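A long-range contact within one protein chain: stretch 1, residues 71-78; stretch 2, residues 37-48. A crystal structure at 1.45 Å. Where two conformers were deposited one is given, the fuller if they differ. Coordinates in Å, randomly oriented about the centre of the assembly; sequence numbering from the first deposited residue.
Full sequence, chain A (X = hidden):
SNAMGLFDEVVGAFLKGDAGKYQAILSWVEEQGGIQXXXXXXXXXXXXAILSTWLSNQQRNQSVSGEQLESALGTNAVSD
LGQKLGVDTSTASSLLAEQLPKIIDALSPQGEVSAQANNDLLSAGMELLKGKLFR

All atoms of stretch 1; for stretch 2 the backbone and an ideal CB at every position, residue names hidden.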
ATOM      1  N   SER A  71       3.624  10.420  -7.864  1.00 21.56           N
ATOM      2  CA  SER A  71       2.948  11.195  -8.925  1.00 23.30           C
ATOM      3  C   SER A  71       1.451  10.921  -8.931  1.00 22.62           C
ATOM      4  O   SER A  71       0.653  11.838  -9.007  1.00 24.93           O
ATOM      5  CB  SER A  71       3.558  10.895 -10.295  1.00 23.51           C
ATOM      6  OG  SER A  71       4.816  11.537 -10.433  1.00 27.05           O
ATOM      7  N   ALA A  72       1.071   9.660  -8.831  1.00 21.88           N
ATOM      8  CA  ALA A  72      -0.334   9.304  -8.928  1.00 21.50           C
ATOM      9  C   ALA A  72      -1.113   9.557  -7.642  1.00 21.05           C
ATOM     10  O   ALA A  72      -2.262   9.996  -7.688  1.00 20.13           O
ATOM     11  CB  ALA A  72      -0.476   7.853  -9.373  1.00 20.59           C
ATOM     12  N   LEU A  73      -0.498   9.246  -6.505  1.00 20.36           N
ATOM     13  CA  LEU A  73      -1.163   9.290  -5.207  1.00 20.58           C
ATOM     14  C   LEU A  73      -1.115  10.648  -4.583  1.00 21.16           C
ATOM     15  O   LEU A  73      -1.938  10.996  -3.725  1.00 22.38           O
ATOM     16  CB  LEU A  73      -0.569   8.248  -4.242  1.00 21.17           C
ATOM     17  CG  LEU A  73      -0.733   6.776  -4.615  1.00 20.83           C
ATOM     18  CD1 LEU A  73      -0.147   5.907  -3.525  1.00 19.58           C
ATOM     19  CD2 LEU A  73      -2.230   6.448  -4.830  1.00 21.56           C
ATOM     20  N   GLY A  74      -0.121  11.404  -5.018  1.00 20.11           N
ATOM     21  CA  GLY A  74       0.142  12.736  -4.519  1.00 20.31           C
ATOM     22  C   GLY A  74       1.186  12.711  -3.418  1.00 19.38           C
ATOM     23  O   GLY A  74       1.259  11.762  -2.615  1.00 19.64           O
ATOM     24  N   THR A  75       1.976  13.773  -3.365  1.00 18.65           N
ATOM     25  CA  THR A  75       2.994  13.968  -2.313  1.00 19.17           C
ATOM     26  C   THR A  75       2.442  13.997  -0.904  1.00 19.36           C
ATOM     27  O   THR A  75       2.992  13.375  -0.021  1.00 19.01           O
ATOM     28  CB  THR A  75       3.794  15.256  -2.581  1.00 19.51           C
ATOM     29  OG1 THR A  75       4.487  15.113  -3.824  1.00 22.14           O
ATOM     30  CG2 THR A  75       4.799  15.480  -1.463  1.00 20.94           C
ATOM     31  N   ASN A  76       1.316  14.681  -0.682  1.00 19.67           N
ATOM     32  CA  ASN A  76       0.754  14.713   0.662  1.00 19.35           C
ATOM     33  C   ASN A  76       0.366  13.327   1.177  1.00 19.60           C
ATOM     34  O   ASN A  76       0.667  12.982   2.317  1.00 19.96           O
ATOM     35  CB  ASN A  76      -0.460  15.619   0.708  0.60 20.18           C
ATOM     36  CG  ASN A  76      -0.094  17.049   0.543  0.60 20.09           C
ATOM     37  OD1 ASN A  76       1.089  17.393   0.439  0.60 22.44           O
ATOM     38  ND2 ASN A  76      -1.102  17.905   0.523  0.60 21.20           N
ATOM     39  N   ALA A  77      -0.322  12.558   0.328  1.00 18.75           N
ATOM     40  CA  ALA A  77      -0.710  11.174   0.678  1.00 18.99           C
ATOM     41  C   ALA A  77       0.513  10.332   1.058  1.00 18.89           C
ATOM     42  O   ALA A  77       0.518   9.619   2.079  1.00 18.31           O
ATOM     43  CB  ALA A  77      -1.466  10.513  -0.468  1.00 19.51           C
ATOM     44  N   VAL A  78       1.533  10.387   0.220  1.00 17.33           N
ATOM     45  CA  VAL A  78       2.727   9.576   0.500  1.00 17.43           C
ATOM     46  C   VAL A  78       3.455  10.071   1.751  1.00 16.81           C
ATOM     47  O   VAL A  78       3.887   9.259   2.579  1.00 16.15           O
ATOM     48  CB  VAL A  78       3.629   9.495  -0.732  1.00 17.49           C
ATOM     49  CG1 VAL A  78       4.872   8.665  -0.440  1.00 17.78           C
ATOM     50  CG2 VAL A  78       2.833   8.854  -1.874  1.00 17.22           C
ATOM     51  N   UNK A  37     -10.246   4.716  -2.713  1.00 19.48           N
ATOM     52  CA  UNK A  37      -9.656   6.035  -2.986  1.00 19.82           C
ATOM     53  C   UNK A  37      -8.302   5.895  -3.681  1.00 18.71           C
ATOM     54  O   UNK A  37      -7.992   6.617  -4.631  1.00 19.48           O
ATOM     55  CB  UNK A  37      -9.498   6.829  -1.688  1.00 19.82           C
ATOM     56  N   UNK A  38      -7.477   4.958  -3.191  1.00 18.27           N
ATOM     57  CA  UNK A  38      -6.163   4.777  -3.744  1.00 18.25           C
ATOM     58  C   UNK A  38      -6.289   4.248  -5.162  1.00 16.34           C
ATOM     59  O   UNK A  38      -5.567   4.719  -6.027  1.00 16.61           O
ATOM     60  CB  UNK A  38      -5.328   3.835  -2.874  1.00 18.25           C
ATOM     61  N   UNK A  39      -7.200   3.286  -5.382  1.00 16.63           N
ATOM     62  CA  UNK A  39      -7.416   2.718  -6.723  1.00 17.52           C
ATOM     63  C   UNK A  39      -7.797   3.825  -7.721  1.00 17.82           C
ATOM     64  O   UNK A  39      -7.219   3.926  -8.802  1.00 18.23           O
ATOM     65  CB  UNK A  39      -8.507   1.646  -6.681  1.00 17.52           C
ATOM     66  N   UNK A  40      -8.700   4.693  -7.297  1.00 18.65           N
ATOM     67  CA  UNK A  40      -9.150   5.803  -8.162  1.00 19.51           C
ATOM     68  C   UNK A  40      -8.012   6.757  -8.478  1.00 19.89           C
ATOM     69  O   UNK A  40      -7.887   7.205  -9.634  1.00 19.64           O
ATOM     70  CB  UNK A  40     -10.294   6.572  -7.498  1.00 19.51           C
ATOM     71  N   UNK A  41      -7.139   7.013  -7.493  1.00 18.67           N
ATOM     72  CA  UNK A  41      -5.973   7.862  -7.753  1.00 19.71           C
ATOM     73  C   UNK A  41      -4.982   7.238  -8.712  1.00 19.53           C
ATOM     74  O   UNK A  41      -4.438   7.928  -9.589  1.00 19.36           O
ATOM     75  CB  UNK A  41      -5.261   8.188  -6.438  1.00 19.71           C
ATOM     76  N   UNK A  42      -4.760   5.926  -8.583  1.00 18.05           N
ATOM     77  CA  UNK A  42      -3.896   5.261  -9.531  1.00 18.79           C
ATOM     78  C   UNK A  42      -4.466   5.402 -10.945  1.00 18.92           C
ATOM     79  O   UNK A  42      -3.741   5.702 -11.900  1.00 20.60           O
ATOM     80  CB  UNK A  42      -3.724   3.787  -9.157  1.00 18.79           C
ATOM     81  N   UNK A  43      -5.779   5.240 -11.053  1.00 19.11           N
ATOM     82  CA  UNK A  43      -6.461   5.330 -12.344  1.00 20.48           C
ATOM     83  C   UNK A  43      -6.454   6.731 -12.947  1.00 21.13           C
ATOM     84  O   UNK A  43      -6.177   6.873 -14.148  1.00 21.94           O
ATOM     85  CB  UNK A  43      -7.908   4.858 -12.191  1.00 20.48           C
ATOM     86  N   UNK A  44      -6.764   7.739 -12.131  1.00 21.21           N
ATOM     87  CA  UNK A  44      -6.729   9.143 -12.588  1.00 22.63           C
ATOM     88  C   UNK A  44      -5.285   9.635 -12.877  1.00 22.65           C
ATOM     89  O   UNK A  44      -5.086  10.626 -13.603  1.00 22.87           O
ATOM     90  CB  UNK A  44      -7.376  10.042 -11.533  1.00 22.63           C
ATOM     91  N   UNK A  45      -4.279   8.943 -12.329  1.00 22.74           N
ATOM     92  CA  UNK A  45      -2.898   9.364 -12.452  1.00 22.64           C
ATOM     93  C   UNK A  45      -2.162   8.647 -13.559  1.00 22.84           C
ATOM     94  O   UNK A  45      -0.928   8.763 -13.645  1.00 24.08           O
ATOM     95  CB  UNK A  45      -2.167   9.146 -11.126  1.00 22.64           C
ATOM     96  N   UNK A  46      -2.896   7.910 -14.391  1.00 22.99           N
ATOM     97  CA  UNK A  46      -2.317   7.286 -15.572  1.00 23.85           C
ATOM     98  C   UNK A  46      -1.724   5.914 -15.365  1.00 22.97           C
ATOM     99  O   UNK A  46      -1.110   5.369 -16.262  1.00 24.12           O
ATOM    100  CB  UNK A  46      -1.230   8.201 -16.138  1.00 23.85           C
ATOM    101  N   UNK A  47      -1.945   5.325 -14.182  1.00 21.33           N
ATOM    102  CA  UNK A  47      -1.395   4.005 -13.864  1.00 20.58           C
ATOM    103  C   UNK A  47      -2.432   2.895 -14.005  1.00 19.65           C
ATOM    104  O   UNK A  47      -2.241   1.791 -13.470  1.00 18.81           O
ATOM    105  CB  UNK A  47      -0.831   4.002 -12.442  1.00 20.58           C
ATOM    106  N   UNK A  48      -3.541   3.173 -14.694  1.00 17.81           N
ATOM    107  CA  UNK A  48      -4.586   2.171 -14.866  1.00 17.42           C
ATOM    108  C   UNK A  48      -4.121   0.852 -15.490  1.00 17.11           C
ATOM    109  O   UNK A  48      -4.576  -0.224 -15.091  1.00 18.01           O
ATOM    110  CB  UNK A  48      -5.701   2.762 -15.731  1.00 17.42           C
TER

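Positions 37 to 44 form the end of a helix that packs against A72 and L73, at the end of the first helix of stretch 1, just before G74. At position 37 the CB has nothing of stretch 1 within reach, so this contact sets no preference; the residue is V37.

Position 38 points sideways, but its CB lies 4.5 Å from L73 CD2, so a medium or long apolar side chain could turn its end toward that methyl. The residue is L38, and its CD2 comes to 4.1 Å from CD2 of L73. Position 39 points away and position 40 is out of reach; stretch 1 constrains neither, and they are L39 and E40.

Position 41 points toward stretch 1. Its CB lies 3.7 Å from A72 O and 3.8 Å from L73 CD2, and farther along, the carbonyl of L73 offers an acceptor at the helix end. An apolar residue could cover the leucine methyl, but a long side chain ending in a donor could also reach the carbonyl, as lysine, arginine or glutamine might. It is K41, nearly extended beyond chi1 (m), and its NZ donates a hydrogen bond to L73 O at 2.9 Å. Nearby, A72 O and K41 O lie 3.6 Å apart, and one water donates to both, bridging two acceptors that cannot bond to each other.

The CB of position 42 points sideways, 5.2 Å from A72 CB and 5.3 Å from L73 CD2, a gap suited to a branched aliphatic or a methionine. L42 fills it: its CD2 lies 4.0 Å from L73 CD2 and 4.3 Å from A72 CB.

Positions 43 and 44 have no partner in stretch 1, so many residues would serve. They are Q43 and S44; the OG of S44 donates to OE2 of E40 at 2.6 Å.

At position 45 the chain leaves helical geometry, and the CA of position 45 lies 4.4 Å from the CA of A72, the nearest CA pair between the stretches. A CB here would sit 2.8 Å from A72 CB, a clash, so glycine alone fits comfortably: G45, whose CA packs 4.2 Å from A72 CB. Position 46 has phi/psi of 88/9, where a CB would jam against the preceding carbonyl O; glycine is again favoured, and it is G46.

Position 47 points back toward A72, its CB 4.9 Å from A72 CB, inviting an aliphatic chain. L47 answers with CD1 3.7 Å from A72 CB. Position 48 is out of reach, has room for a CB and is G48.

Stretch 2 (37-48) VLLEKLQSGGLG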
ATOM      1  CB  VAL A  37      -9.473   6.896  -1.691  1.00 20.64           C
ATOM      2  CG1 VAL A  37      -8.693   8.177  -1.980  1.00 19.22           C
ATOM      3  CG2 VAL A  37     -10.812   7.224  -1.063  1.00 22.92           C
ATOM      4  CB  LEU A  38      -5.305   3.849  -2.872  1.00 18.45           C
ATOM      5  CG  LEU A  38      -5.023   4.373  -1.453  1.00 20.22           C
ATOM      6  CD1 LEU A  38      -4.079   3.411  -0.741  1.00 24.47           C
ATOM      7  CD2 LEU A  38      -4.439   5.799  -1.437  1.00 22.02           C
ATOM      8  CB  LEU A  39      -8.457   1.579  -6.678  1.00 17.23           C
ATOM      9  CG  LEU A  39      -8.071   0.307  -5.893  1.00 18.12           C
ATOM     10  CD1 LEU A  39      -9.249  -0.690  -5.764  1.00 21.78           C
ATOM     11  CD2 LEU A  39      -6.914  -0.361  -6.567  1.00 20.64           C
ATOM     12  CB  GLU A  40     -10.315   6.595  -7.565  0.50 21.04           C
ATOM     13  CG  GLU A  40     -11.351   7.124  -8.610  0.50 24.37           C
ATOM     14  CD  GLU A  40     -10.782   7.940  -9.778  0.50 27.78           C
ATOM     15  OE1 GLU A  40     -10.615   7.383 -10.886  0.50 30.93           O
ATOM     16  OE2 GLU A  40     -10.532   9.146  -9.615  0.50 30.16           O
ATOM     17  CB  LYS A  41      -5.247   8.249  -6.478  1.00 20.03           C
ATOM     18  CG  LYS A  41      -6.009   9.206  -5.655  1.00 20.39           C
ATOM     19  CD  LYS A  41      -5.161   9.628  -4.488  1.00 25.09           C
ATOM     20  CE  LYS A  41      -5.604  10.985  -4.025  1.00 26.08           C
ATOM     21  NZ  LYS A  41      -4.669  11.406  -3.000  1.00 24.70           N
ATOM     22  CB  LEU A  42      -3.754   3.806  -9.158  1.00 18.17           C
ATOM     23  CG  LEU A  42      -2.989   3.562  -7.833  1.00 16.30           C
ATOM     24  CD1 LEU A  42      -3.049   2.075  -7.539  1.00 17.33           C
ATOM     25  CD2 LEU A  42      -1.542   3.980  -7.938  1.00 19.71           C
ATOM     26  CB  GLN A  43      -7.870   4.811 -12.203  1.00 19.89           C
ATOM     27  CG  GLN A  43      -7.865   3.280 -12.084  1.00 22.01           C
ATOM     28  CD  GLN A  43      -9.188   2.683 -11.705  1.00 26.03           C
ATOM     29  OE1 GLN A  43     -10.012   3.317 -11.070  1.00 30.25           O
ATOM     30  NE2 GLN A  43      -9.376   1.425 -12.061  1.00 26.68           N
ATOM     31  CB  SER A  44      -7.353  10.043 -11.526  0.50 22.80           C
ATOM     32  OG  SER A  44      -8.721   9.750 -11.340  0.50 23.64           O
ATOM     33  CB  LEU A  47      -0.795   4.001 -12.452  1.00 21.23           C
ATOM     34  CG  LEU A  47       0.467   4.853 -12.262  1.00 22.43           C
ATOM     35  CD1 LEU A  47       0.971   4.768 -10.820  1.00 23.56           C
ATOM     36  CD2 LEU A  47       1.592   4.458 -13.222  1.00 27.05           C
TER
HETATM   37  O   HOH W   1      -4.181  10.833  -9.559  1.00 31.12           O
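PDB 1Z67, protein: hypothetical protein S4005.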